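Long-range contacts in hydrolase, HAD superfamily, subfamily III A (PDB 3N1U), which probably hydrolyses 3-deoxy-D-manno-octulosonate 8-phosphate to 3-deoxy-D-manno-octulosonate and phosphate, as a metal-dependent phosphatase of the KdsC family: residues Cys21-Val26 and Ala66-Ala71; Asp118-Leu123 and Val139-Glu144; Met59-Gln64 and Leu165-Gln170. All coordinates share one frame; numbering follows the deposited sequence. Where two conformers were deposited one is given.

How the contacts relate
Contact 1 is the most central of the three. It joins the neighbouring strands 21-24 and 64-68 of the parallel sheet by backbone bonds and buried aliphatic side chains. Contact 2 lies nearer the surface, where a loop after strand 113-117 meets the start of helix 140-145. The two meet at one calcium ion, which both Asp25 and Asp118 bind. Polar chemistry surrounds that ion; away from it both contacts pack apolar side chains. Contact 3 is buried and almost wholly apolar. It lies about 25 Å from contact 2, centre to centre, on the opposite side of the chain's centre. It adjoins contact 1 through strand 64-68, where Leu22 N and Gln64 O are 2.9 Å apart.

Contact 1 of 3, residues Cys21-Val26 and Ala66-Ala71; sequences CLICDV and AIITTA. With CA (calcium ion), chain B.
Ile23 pairs with Ala66, and Cys24 with Ile67, as parallel neighbours in the central sheet. Three backbone bonds join the strands: Ala66 N to Leu22 O, Cys24 N to Ala66 O at 2.8 Å, and Ile68 N to Cys24 O. The side chains of Ile23 and Ala66 share one face, which helix 96-106 covers through Leu102. There Ile23 CG2 lies 3.7 Å from Ile68 CG1. With Ile23 CG1 beside the backbone N (chi1 -50°), CG2 falls anti to that N and faces Ile68.

On the other face, Ile67 runs alongside the Cys24 carbonyl. Its CD1 meets Cys24 CB at 3.9 Å. Val26 crosses Ile67 at about a right angle, with Val26 CG2 3.6 Å from Ile67 CG2. The same methyl reaches Thr69 CB at 3.6 Å. Thr69 OG1 accepts from Ala71 N, 2.9 Å away, in an ST turn.

Asp25 has CG anti to its backbone N (chi1 177°), which carries the carboxylate out to the ion. Its OD2 binds calcium at 2.2 Å. Its OD1 accepts a hydrogen bond from a water, which in turn accepts one from Thr70 N. OD1 also forms a salt bridge with Lys95. Lys95 also bonds Ile68 O, bridging the two strand ends. Asp118 and the Asp27 carbonyl bind the same ion. This metal site at the C-terminal ends of the strands of a parallel sheet is characteristic of the Rossmann-like HAD fold.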
ATOM      1  N   CYS A  21     -19.283 -11.002 -22.264  1.00 29.16           N
ATOM      2  CA  CYS A  21     -18.384 -11.645 -21.289  1.00 30.06           C
ATOM      3  C   CYS A  21     -17.229 -10.725 -21.012  1.00 28.50           C
ATOM      4  O   CYS A  21     -16.599 -10.223 -21.957  1.00 28.34           O
ATOM      5  CB  CYS A  21     -17.871 -12.986 -21.854  1.00 30.93           C
ATOM      6  SG  CYS A  21     -16.697 -13.871 -20.741  1.00 32.22           S
ATOM      7  N   LEU A  22     -16.934 -10.462 -19.725  1.00 27.20           N
ATOM      8  CA  LEU A  22     -15.656  -9.814 -19.352  1.00 26.58           C
ATOM      9  C   LEU A  22     -14.612 -10.870 -18.900  1.00 27.64           C
ATOM     10  O   LEU A  22     -14.914 -11.723 -18.028  1.00 29.16           O
ATOM     11  CB  LEU A  22     -15.881  -8.778 -18.191  1.00 25.10           C
ATOM     12  CG  LEU A  22     -14.547  -8.238 -17.629  1.00 25.82           C
ATOM     13  CD1 LEU A  22     -13.751  -7.435 -18.700  1.00 27.19           C
ATOM     14  CD2 LEU A  22     -14.844  -7.341 -16.395  1.00 25.15           C
ATOM     15  N   ILE A  23     -13.405 -10.805 -19.462  1.00 26.16           N
ATOM     16  CA  ILE A  23     -12.313 -11.664 -19.073  1.00 26.24           C
ATOM     17  C   ILE A  23     -11.277 -10.805 -18.333  1.00 25.55           C
ATOM     18  O   ILE A  23     -10.893  -9.711 -18.812  1.00 24.73           O
ATOM     19  CB  ILE A  23     -11.547 -12.301 -20.295  1.00 25.84           C
ATOM     20  CG1 ILE A  23     -12.529 -12.958 -21.307  1.00 26.98           C
ATOM     21  CG2 ILE A  23     -10.559 -13.327 -19.805  1.00 27.08           C
ATOM     22  CD1 ILE A  23     -11.858 -13.267 -22.687  1.00 28.35           C
ATOM     23  N   CYS A  24     -10.845 -11.287 -17.170  1.00 25.42           N
ATOM     24  CA  CYS A  24      -9.827 -10.590 -16.398  1.00 25.20           C
ATOM     25  C   CYS A  24      -8.616 -11.433 -16.270  1.00 26.57           C
ATOM     26  O   CYS A  24      -8.719 -12.639 -16.061  1.00 26.43           O
ATOM     27  CB  CYS A  24     -10.287 -10.266 -14.948  1.00 26.62           C
ATOM     28  SG  CYS A  24     -11.797  -9.291 -14.840  1.00 28.54           S
ATOM     29  N   ASP A  25      -7.472 -10.770 -16.289  1.00 27.06           N
ATOM     30  CA  ASP A  25      -6.233 -11.353 -15.784  1.00 27.70           C
ATOM     31  C   ASP A  25      -6.257 -11.232 -14.241  1.00 27.71           C
ATOM     32  O   ASP A  25      -7.054 -10.464 -13.693  1.00 25.29           O
ATOM     33  CB  ASP A  25      -5.061 -10.557 -16.322  1.00 27.83           C
ATOM     34  CG  ASP A  25      -3.726 -11.052 -15.783  1.00 30.55           C
ATOM     35  OD1 ASP A  25      -3.495 -12.285 -15.709  1.00 30.94           O
ATOM     36  OD2 ASP A  25      -2.903 -10.198 -15.446  1.00 32.97           O
ATOM     37  N   VAL A  26      -5.411 -12.010 -13.552  1.00 27.41           N
ATOM     38  CA  VAL A  26      -5.336 -11.913 -12.082  1.00 28.79           C
ATOM     39  C   VAL A  26      -4.271 -10.940 -11.582  1.00 28.15           C
ATOM     40  O   VAL A  26      -4.569  -9.807 -11.206  1.00 26.95           O
ATOM     41  CB  VAL A  26      -5.153 -13.311 -11.431  1.00 29.48           C
ATOM     42  CG1 VAL A  26      -5.028 -13.154  -9.903  1.00 30.62           C
ATOM     43  CG2 VAL A  26      -6.395 -14.179 -11.817  1.00 28.75           C
ATOM     44  N   ALA A  66     -15.009 -14.334 -16.807  1.00 27.81           N
ATOM     45  CA  ALA A  66     -13.978 -15.352 -16.862  1.00 28.86           C
ATOM     46  C   ALA A  66     -12.608 -14.793 -16.493  1.00 29.32           C
ATOM     47  O   ALA A  66     -12.345 -13.584 -16.637  1.00 28.56           O
ATOM     48  CB  ALA A  66     -13.929 -15.919 -18.303  1.00 29.61           C
ATOM     49  N   ILE A  67     -11.720 -15.681 -16.050  1.00 30.12           N
ATOM     50  CA  ILE A  67     -10.347 -15.308 -15.746  1.00 30.26           C
ATOM     51  C   ILE A  67      -9.361 -16.118 -16.621  1.00 30.82           C
ATOM     52  O   ILE A  67      -9.548 -17.309 -16.824  1.00 33.07           O
ATOM     53  CB  ILE A  67     -10.025 -15.499 -14.248  1.00 30.95           C
ATOM     54  CG1 ILE A  67     -10.142 -14.150 -13.489  1.00 30.06           C
ATOM     55  CG2 ILE A  67      -8.542 -16.000 -14.055  1.00 30.23           C
ATOM     56  CD1 ILE A  67     -11.627 -13.591 -13.370  1.00 27.17           C
ATOM     57  N   ILE A  68      -8.295 -15.470 -17.093  1.00 30.54           N
ATOM     58  CA  ILE A  68      -7.199 -16.197 -17.765  1.00 30.91           C
ATOM     59  C   ILE A  68      -5.912 -15.671 -17.124  1.00 30.77           C
ATOM     60  O   ILE A  68      -5.585 -14.474 -17.219  1.00 30.00           O
ATOM     61  CB  ILE A  68      -7.142 -15.985 -19.313  1.00 31.13           C
ATOM     62  CG1 ILE A  68      -8.459 -16.391 -19.963  1.00 30.85           C
ATOM     63  CG2 ILE A  68      -5.939 -16.768 -19.921  1.00 32.26           C
ATOM     64  CD1 ILE A  68      -8.518 -16.174 -21.504  1.00 33.62           C
ATOM     65  N   THR A  69      -5.198 -16.564 -16.468  1.00 31.30           N
ATOM     66  CA  THR A  69      -4.034 -16.121 -15.685  1.00 32.86           C
ATOM     67  C   THR A  69      -2.830 -17.042 -15.900  1.00 35.19           C
ATOM     68  O   THR A  69      -3.009 -18.253 -16.176  1.00 35.64           O
ATOM     69  CB  THR A  69      -4.366 -16.044 -14.143  1.00 32.00           C
ATOM     70  OG1 THR A  69      -3.179 -15.641 -13.456  1.00 35.55           O
ATOM     71  CG2 THR A  69      -4.781 -17.402 -13.597  1.00 33.89           C
ATOM     72  N   THR A  70      -1.625 -16.451 -15.752  1.00 35.17           N
ATOM     73  CA  THR A  70      -0.384 -17.232 -15.654  1.00 37.75           C
ATOM     74  C   THR A  70      -0.188 -17.837 -14.252  1.00 38.34           C
ATOM     75  O   THR A  70       0.454 -18.900 -14.113  1.00 39.30           O
ATOM     76  CB  THR A  70       0.837 -16.377 -16.080  1.00 38.20           C
ATOM     77  OG1 THR A  70       0.577 -15.856 -17.399  1.00 39.81           O
ATOM     78  CG2 THR A  70       2.168 -17.227 -16.102  1.00 40.50           C
ATOM     79  N   ALA A  71      -0.768 -17.189 -13.230  1.00 37.65           N
ATOM     80  CA  ALA A  71      -0.700 -17.697 -11.851  1.00 38.97           C
ATOM     81  C   ALA A  71      -1.227 -19.147 -11.808  1.00 41.07           C
ATOM     82  O   ALA A  71      -2.145 -19.497 -12.546  1.00 41.18           O
ATOM     83  CB  ALA A  71      -1.504 -16.767 -10.860  1.00 38.53           C
TER
HETATM   84 CA    CA B 200      -0.786  -9.762 -15.045  1.00 27.49          CA
HETATM   85  O   HOH W   1      -0.999 -13.611 -16.215  1.00 37.52           O
HETATM   86  O   HOH W   2       0.175 -11.896 -14.532  1.00 32.90           O
HETATM   87  O   HOH W   3       1.393  -8.849 -14.624  1.00 30.38           O
HETATM   88  O   HOH W   4      -0.381 -10.441 -17.352  1.00 29.58           O

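Contact 2 of 3, residues Asp118-Leu123 and Val139-Glu144; sequences DDLPDL and VPQVLE. With CA (calcium ion), chain B.
Val139 packs against the carbonyl of Asp118 and the carboxylate of Asp119. Its N donates a bond of 2.9 Å to Asp118 O, nearly straight at 168°. From CB outward, Val139 keeps to this loop. CB lies 3.9 Å from Asp118 O. CG1 touches the same carbonyl oxygen and Asp119 OD1, at 3.6 Å from OD1. CG2, set between the backbone N and the carbonyl carbon, also lies near Asp118 O and Asp119 OD1, and reaches Leu120 CD2 at 3.8 Å. The Leu120 side chain crosses Val139 at about a right angle.

One turn further on, Val142 CG2 presses on Asp119 O at 3.4 Å and on Leu123 CG. Gln141 covers both leucines: its NE2 lies against Leu120 CD2, and its OE1 against Leu123 CD1.

Within the loop, Asp122 OD2 accepts from two backbone groups. Asp118 N meets it from above the carboxylate plane, and Asp119 N on the anti side. A calcium-bound water also donates to OD2. Through that water Asp122 is a second-shell residue of the metal site. Its OD1 is bonded to Lys95 and Tyr115. Asp119 OD1 accepts from Leu120 N at 2.7 Å and forms a salt bridge with Arg160 of the second subunit.

Asp118 OD1 binds calcium at 2.2 Å. Its OD2 accepts a hydrogen bond from another calcium-bound water and is bonded to Gln50 of the second subunit, which borders the site in this assembly. An acidic loop after a sheet strand that completes the metal site is characteristic of HAD phosphatases.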
ATOM      1  N   ASP A 118      -2.632  -6.219 -17.922  1.00 26.51           N
ATOM      2  CA  ASP A 118      -1.549  -5.274 -17.530  1.00 25.71           C
ATOM      3  C   ASP A 118      -0.150  -5.532 -18.163  1.00 26.75           C
ATOM      4  O   ASP A 118       0.751  -4.682 -18.044  1.00 26.68           O
ATOM      5  CB  ASP A 118      -1.403  -5.298 -16.000  1.00 25.93           C
ATOM      6  CG  ASP A 118      -0.664  -6.533 -15.504  1.00 27.68           C
ATOM      7  OD1 ASP A 118      -1.098  -7.705 -15.739  1.00 24.51           O
ATOM      8  OD2 ASP A 118       0.362  -6.324 -14.808  1.00 31.79           O
ATOM      9  N   ASP A 119       0.076  -6.707 -18.787  1.00 26.71           N
ATOM     10  CA  ASP A 119       1.453  -7.059 -19.213  1.00 27.26           C
ATOM     11  C   ASP A 119       1.449  -7.716 -20.622  1.00 27.99           C
ATOM     12  O   ASP A 119       0.365  -7.980 -21.200  1.00 27.88           O
ATOM     13  CB  ASP A 119       2.202  -7.911 -18.137  1.00 27.54           C
ATOM     14  CG  ASP A 119       3.731  -7.642 -18.116  1.00 30.00           C
ATOM     15  OD1 ASP A 119       4.296  -7.299 -19.180  1.00 28.09           O
ATOM     16  OD2 ASP A 119       4.370  -7.793 -17.039  1.00 29.62           O
ATOM     17  N   LEU A 120       2.621  -7.940 -21.192  1.00 27.93           N
ATOM     18  CA  LEU A 120       2.731  -8.294 -22.604  1.00 30.84           C
ATOM     19  C   LEU A 120       1.946  -9.539 -23.008  1.00 31.13           C
ATOM     20  O   LEU A 120       1.438  -9.580 -24.119  1.00 31.14           O
ATOM     21  CB  LEU A 120       4.225  -8.409 -22.997  1.00 32.10           C
ATOM     22  CG  LEU A 120       5.034  -7.161 -22.592  1.00 32.54           C
ATOM     23  CD1 LEU A 120       6.510  -7.446 -22.930  1.00 32.58           C
ATOM     24  CD2 LEU A 120       4.551  -5.956 -23.387  1.00 35.21           C
ATOM     25  N   PRO A 121       1.853 -10.562 -22.132  1.00 30.94           N
ATOM     26  CA  PRO A 121       1.059 -11.739 -22.596  1.00 32.27           C
ATOM     27  C   PRO A 121      -0.446 -11.486 -22.761  1.00 31.39           C
ATOM     28  O   PRO A 121      -1.126 -12.253 -23.464  1.00 32.19           O
ATOM     29  CB  PRO A 121       1.356 -12.820 -21.555  1.00 32.55           C
ATOM     30  CG  PRO A 121       2.710 -12.292 -20.821  1.00 34.27           C
ATOM     31  CD  PRO A 121       2.491 -10.800 -20.814  1.00 32.00           C
ATOM     32  N   ASP A 122      -0.929 -10.369 -22.213  1.00 30.26           N
ATOM     33  CA  ASP A 122      -2.322  -9.936 -22.415  1.00 30.74           C
ATOM     34  C   ASP A 122      -2.528  -9.223 -23.750  1.00 32.15           C
ATOM     35  O   ASP A 122      -3.653  -9.090 -24.219  1.00 29.20           O
ATOM     36  CB  ASP A 122      -2.746  -8.990 -21.283  1.00 28.56           C
ATOM     37  CG  ASP A 122      -2.598  -9.603 -19.908  1.00 29.55           C
ATOM     38  OD1 ASP A 122      -3.065 -10.752 -19.680  1.00 28.40           O
ATOM     39  OD2 ASP A 122      -2.002  -8.930 -19.028  1.00 29.11           O
ATOM     40  N   LEU A 123      -1.446  -8.722 -24.335  1.00 33.47           N
ATOM     41  CA  LEU A 123      -1.559  -7.883 -25.541  1.00 36.05           C
ATOM     42  C   LEU A 123      -2.361  -8.479 -26.728  1.00 35.18           C
ATOM     43  O   LEU A 123      -3.221  -7.802 -27.282  1.00 35.00           O
ATOM     44  CB  LEU A 123      -0.154  -7.505 -26.053  1.00 39.42           C
ATOM     45  CG  LEU A 123       0.268  -6.076 -25.787  1.00 41.66           C
ATOM     46  CD1 LEU A 123       1.651  -5.959 -26.463  1.00 46.29           C
ATOM     47  CD2 LEU A 123      -0.792  -5.165 -26.471  1.00 39.60           C
ATOM     48  N   VAL A 139       1.993  -2.079 -18.287  1.00 27.77           N
ATOM     49  CA  VAL A 139       3.285  -1.773 -18.905  1.00 28.56           C
ATOM     50  C   VAL A 139       3.050  -0.890 -20.143  1.00 30.26           C
ATOM     51  O   VAL A 139       1.935  -0.867 -20.714  1.00 29.92           O
ATOM     52  CB  VAL A 139       4.105  -3.045 -19.250  1.00 27.16           C
ATOM     53  CG1 VAL A 139       4.273  -3.895 -17.921  1.00 27.47           C
ATOM     54  CG2 VAL A 139       3.456  -3.844 -20.424  1.00 28.42           C
ATOM     55  N   PRO A 140       4.078  -0.155 -20.559  1.00 32.78           N
ATOM     56  CA  PRO A 140       3.847   0.836 -21.627  1.00 34.95           C
ATOM     57  C   PRO A 140       3.155   0.365 -22.944  1.00 35.68           C
ATOM     58  O   PRO A 140       2.246   1.067 -23.452  1.00 35.10           O
ATOM     59  CB  PRO A 140       5.261   1.392 -21.878  1.00 36.98           C
ATOM     60  CG  PRO A 140       5.896   1.358 -20.449  1.00 36.61           C
ATOM     61  CD  PRO A 140       5.428  -0.014 -19.942  1.00 34.30           C
ATOM     62  N   GLN A 141       3.538  -0.786 -23.490  1.00 35.31           N
ATOM     63  CA  GLN A 141       2.880  -1.294 -24.701  1.00 36.70           C
ATOM     64  C   GLN A 141       1.400  -1.618 -24.508  1.00 35.00           C
ATOM     65  O   GLN A 141       0.570  -1.372 -25.390  1.00 34.98           O
ATOM     66  CB  GLN A 141       3.557  -2.557 -25.162  1.00 37.65           C
ATOM     67  CG  GLN A 141       4.757  -2.316 -26.037  1.00 43.88           C
ATOM     68  CD  GLN A 141       5.420  -3.624 -26.416  1.00 49.64           C
ATOM     69  OE1 GLN A 141       4.933  -4.343 -27.284  1.00 53.87           O
ATOM     70  NE2 GLN A 141       6.550  -3.936 -25.765  1.00 51.86           N
ATOM     71  N   VAL A 142       1.058  -2.186 -23.350  1.00 34.00           N
ATOM     72  CA  VAL A 142      -0.321  -2.466 -23.063  1.00 32.63           C
ATOM     73  C   VAL A 142      -1.136  -1.169 -22.962  1.00 33.11           C
ATOM     74  O   VAL A 142      -2.240  -1.110 -23.493  1.00 31.88           O
ATOM     75  CB  VAL A 142      -0.459  -3.310 -21.762  1.00 32.67           C
ATOM     76  CG1 VAL A 142      -1.938  -3.468 -21.377  1.00 30.30           C
ATOM     77  CG2 VAL A 142       0.231  -4.682 -21.987  1.00 32.77           C
ATOM     78  N   LEU A 143      -0.609  -0.133 -22.302  1.00 33.75           N
ATOM     79  CA  LEU A 143      -1.319   1.160 -22.267  1.00 34.21           C
ATOM     80  C   LEU A 143      -1.464   1.688 -23.700  1.00 35.55           C
ATOM     81  O   LEU A 143      -2.516   2.212 -24.074  1.00 35.18           O
ATOM     82  CB  LEU A 143      -0.585   2.202 -21.426  1.00 34.20           C
ATOM     83  CG  LEU A 143      -0.468   1.976 -19.926  1.00 31.34           C
ATOM     84  CD1 LEU A 143       0.553   2.979 -19.343  1.00 35.88           C
ATOM     85  CD2 LEU A 143      -1.872   2.157 -19.252  1.00 32.54           C
ATOM     86  N   GLU A 144      -0.412   1.541 -24.487  1.00 36.84           N
ATOM     87  CA  GLU A 144      -0.418   2.053 -25.868  1.00 39.58           C
ATOM     88  C   GLU A 144      -1.501   1.453 -26.789  1.00 39.60           C
ATOM     89  O   GLU A 144      -2.124   2.185 -27.585  1.00 39.47           O
ATOM     90  CB  GLU A 144       0.979   1.904 -26.488  1.00 41.53           C
ATOM     91  CG  GLU A 144       1.090   2.499 -27.906  1.00 47.92           C
ATOM     92  CD  GLU A 144       2.426   2.164 -28.562  1.00 53.98           C
ATOM     93  OE1 GLU A 144       3.386   1.812 -27.848  1.00 55.15           O
ATOM     94  OE2 GLU A 144       2.501   2.223 -29.804  1.00 58.84           O
TER
HETATM   95 CA    CA B 200      -0.786  -9.762 -15.045  1.00 27.49          CA
HETATM   96  O   HOH W   3       1.393  -8.849 -14.624  1.00 30.38           O
HETATM   97  O   HOH W   4      -0.381 -10.441 -17.352  1.00 29.58           O
HETATM   98  O   HOH W   2       0.175 -11.896 -14.532  1.00 32.90           O

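Contact 3 of 3, residues Met59-Gln64 and Leu165-Gln170; sequences MAAGIQ and LILNAQ
Ile63 and Ala61 meet one side of helix 158-169 by van der Waals packing. Ile63 CD1 touches Ile166 CG2 at 3.7 Å, and the two side chains cross at a slant. In Ile63, CG1 is anti to the carbonyl carbon (chi1 -62°), and the chain continues extended to CD1 (chi2 167°). This carries the methyl out to the helix. Leu167 CD2 is 4.4 Å from the same methyl, a looser approach. It comes closer to Ala61 CB, at 3.7 Å. Around this pair, Leu57 and Leu58 of helix 49-60 pack on Leu167, and Ala176 of helix 173-181 lies against both Ala61 and Leu167.

A second kind of contact sets a polar group against a methyl. Gln170 and Ile63 approach tip to tip, with Gln170 OE1 3.5 Å from Ile63 CD1. The amide has its polar partners elsewhere. OE1 accepts from Lys172 NZ, while NE2 bonds to the carbonyl oxygens of Ala16 and Ile19, at the end of helix 3-17 and in the loop after it.

Backbone bonds act inside each segment. Gly62 has positive phi (86°) and closes helix 49-60 in a Schellman motif, with Gly62 N 3.1 Å from Met59 O. The chain then turns through Ile63 into strand 64-68. In the other segment, Gln170 N bonds to Ile166 O at 3.1 Å, at the end of helix 158-169.

The two segments are thus joined by van der Waals packing, with no polar bond between them, while the side-chain amide of Gln170 finds its polar partners outside both.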
HETATM    1  N   MSE A  59     -22.465 -10.412 -13.364  1.00 31.80           N
HETATM    2  CA  MSE A  59     -23.144 -11.714 -13.410  1.00 33.91           C
HETATM    3  C   MSE A  59     -24.638 -11.645 -13.052  1.00 34.91           C
HETATM    4  O   MSE A  59     -25.441 -12.392 -13.639  1.00 34.46           O
HETATM    5  CB  MSE A  59     -22.378 -12.709 -12.512  1.00 33.91           C
HETATM    6  CG  MSE A  59     -20.954 -13.033 -13.099  1.00 36.27           C
HETATM    7 SE   MSE A  59     -20.103 -14.484 -12.058  1.00 42.60          SE
HETATM    8  CE  MSE A  59     -19.400 -13.327 -10.714  1.00 40.56           C
ATOM      9  N   ALA A  60     -25.006 -10.768 -12.099  1.00 33.22           N
ATOM     10  CA  ALA A  60     -26.419 -10.540 -11.760  1.00 35.65           C
ATOM     11  C   ALA A  60     -27.183  -9.981 -12.950  1.00 35.47           C
ATOM     12  O   ALA A  60     -28.379 -10.216 -13.060  1.00 35.83           O
ATOM     13  CB  ALA A  60     -26.557  -9.575 -10.530  1.00 34.95           C
ATOM     14  N   ALA A  61     -26.494  -9.246 -13.832  1.00 34.39           N
ATOM     15  CA  ALA A  61     -27.092  -8.651 -15.048  1.00 36.33           C
ATOM     16  C   ALA A  61     -27.031  -9.568 -16.289  1.00 37.38           C
ATOM     17  O   ALA A  61     -27.383  -9.122 -17.387  1.00 38.14           O
ATOM     18  CB  ALA A  61     -26.369  -7.365 -15.392  1.00 35.24           C
ATOM     19  N   GLY A  62     -26.565 -10.804 -16.115  1.00 36.94           N
ATOM     20  CA  GLY A  62     -26.528 -11.796 -17.199  1.00 36.78           C
ATOM     21  C   GLY A  62     -25.279 -11.695 -18.038  1.00 36.15           C
ATOM     22  O   GLY A  62     -25.221 -12.271 -19.089  1.00 35.32           O
ATOM     23  N   ILE A  63     -24.277 -10.949 -17.569  1.00 34.48           N
ATOM     24  CA  ILE A  63     -23.005 -10.871 -18.244  1.00 33.97           C
ATOM     25  C   ILE A  63     -22.026 -11.848 -17.612  1.00 34.13           C
ATOM     26  O   ILE A  63     -21.772 -11.799 -16.394  1.00 35.34           O
ATOM     27  CB  ILE A  63     -22.439  -9.429 -18.292  1.00 31.61           C
ATOM     28  CG1 ILE A  63     -23.441  -8.557 -19.097  1.00 36.09           C
ATOM     29  CG2 ILE A  63     -21.001  -9.407 -18.910  1.00 31.81           C
ATOM     30  CD1 ILE A  63     -23.202  -7.017 -18.996  1.00 33.12           C
ATOM     31  N   GLN A  64     -21.456 -12.706 -18.458  1.00 32.74           N
ATOM     32  CA  GLN A  64     -20.551 -13.701 -17.911  0.50 32.03           C
ATOM     33  C   GLN A  64     -19.159 -13.121 -17.575  1.00 30.64           C
ATOM     34  O   GLN A  64     -18.740 -12.062 -18.059  1.00 29.33           O
ATOM     35  CB  GLN A  64     -20.471 -14.951 -18.791  0.50 33.29           C
ATOM     36  CG  GLN A  64     -19.612 -16.063 -18.181  0.50 32.05           C
ATOM     37  CD  GLN A  64     -20.163 -16.604 -16.855  0.50 32.70           C
ATOM     38  OE1 GLN A  64     -20.083 -15.963 -15.782  0.50 27.39           O
ATOM     39  NE2 GLN A  64     -20.688 -17.812 -16.917  0.50 34.35           N
ATOM     40  N   LEU A 165     -18.682   0.811 -16.403  1.00 30.65           N
ATOM     41  CA  LEU A 165     -18.775   1.280 -17.814  1.00 31.78           C
ATOM     42  C   LEU A 165     -19.691   0.379 -18.657  1.00 31.36           C
ATOM     43  O   LEU A 165     -20.580   0.858 -19.376  1.00 33.59           O
ATOM     44  CB  LEU A 165     -17.366   1.302 -18.458  1.00 31.12           C
ATOM     45  CG  LEU A 165     -17.391   1.683 -19.961  1.00 34.13           C
ATOM     46  CD1 LEU A 165     -17.569   3.233 -20.044  1.00 36.89           C
ATOM     47  CD2 LEU A 165     -16.103   1.244 -20.622  1.00 36.20           C
ATOM     48  N   ILE A 166     -19.501  -0.924 -18.539  1.00 29.45           N
ATOM     49  CA  ILE A 166     -20.258  -1.895 -19.343  1.00 29.80           C
ATOM     50  C   ILE A 166     -21.759  -1.839 -18.920  1.00 31.09           C
ATOM     51  O   ILE A 166     -22.688  -1.711 -19.769  1.00 31.34           O
ATOM     52  CB  ILE A 166     -19.657  -3.305 -19.195  1.00 27.45           C
ATOM     53  CG1 ILE A 166     -18.258  -3.405 -19.880  1.00 29.58           C
ATOM     54  CG2 ILE A 166     -20.623  -4.416 -19.747  1.00 30.71           C
ATOM     55  CD1 ILE A 166     -17.469  -4.657 -19.425  1.00 27.77           C
ATOM     56  N   LEU A 167     -21.997  -1.876 -17.607  1.00 30.52           N
ATOM     57  CA  LEU A 167     -23.376  -1.856 -17.140  1.00 32.90           C
ATOM     58  C   LEU A 167     -24.079  -0.574 -17.541  1.00 34.95           C
ATOM     59  O   LEU A 167     -25.226  -0.582 -17.999  1.00 35.22           O
ATOM     60  CB  LEU A 167     -23.434  -2.050 -15.624  1.00 32.42           C
ATOM     61  CG  LEU A 167     -23.024  -3.465 -15.136  1.00 30.73           C
ATOM     62  CD1 LEU A 167     -22.846  -3.384 -13.623  1.00 34.40           C
ATOM     63  CD2 LEU A 167     -24.129  -4.443 -15.489  1.00 32.48           C
ATOM     64  N   ASN A 168     -23.379   0.532 -17.393  1.00 35.66           N
ATOM     65  CA  ASN A 168     -23.962   1.827 -17.788  1.00 37.91           C
ATOM     66  C   ASN A 168     -24.264   1.945 -19.274  1.00 37.75           C
ATOM     67  O   ASN A 168     -25.336   2.450 -19.662  1.00 39.04           O
ATOM     68  CB  ASN A 168     -23.099   2.977 -17.257  1.00 38.35           C
ATOM     69  CG  ASN A 168     -23.395   3.252 -15.760  1.00 43.33           C
ATOM     70  OD1 ASN A 168     -24.571   3.264 -15.350  1.00 49.05           O
ATOM     71  ND2 ASN A 168     -22.360   3.453 -14.966  1.00 41.91           N
ATOM     72  N   ALA A 169     -23.335   1.473 -20.103  1.00 36.43           N
ATOM     73  CA  ALA A 169     -23.534   1.449 -21.563  1.00 36.38           C
ATOM     74  C   ALA A 169     -24.760   0.662 -22.006  1.00 37.08           C
ATOM     75  O   ALA A 169     -25.401   1.011 -22.992  1.00 36.65           O
ATOM     76  CB  ALA A 169     -22.276   0.941 -22.263  1.00 35.42           C
ATOM     77  N   GLN A 170     -25.052  -0.417 -21.284  1.00 35.33           N
ATOM     78  CA  GLN A 170     -26.111  -1.313 -21.618  1.00 35.72           C
ATOM     79  C   GLN A 170     -27.405  -1.041 -20.845  1.00 36.59           C
ATOM     80  O   GLN A 170     -28.364  -1.784 -20.983  1.00 37.29           O
ATOM     81  CB  GLN A 170     -25.615  -2.739 -21.356  1.00 35.11           C
ATOM     82  CG  GLN A 170     -24.455  -3.161 -22.304  1.00 33.14           C
ATOM     83  CD  GLN A 170     -24.070  -4.629 -22.094  1.00 34.47           C
ATOM     84  OE1 GLN A 170     -24.885  -5.433 -21.630  1.00 37.02           O
ATOM     85  NE2 GLN A 170     -22.848  -4.985 -22.459  1.00 29.38           N
TER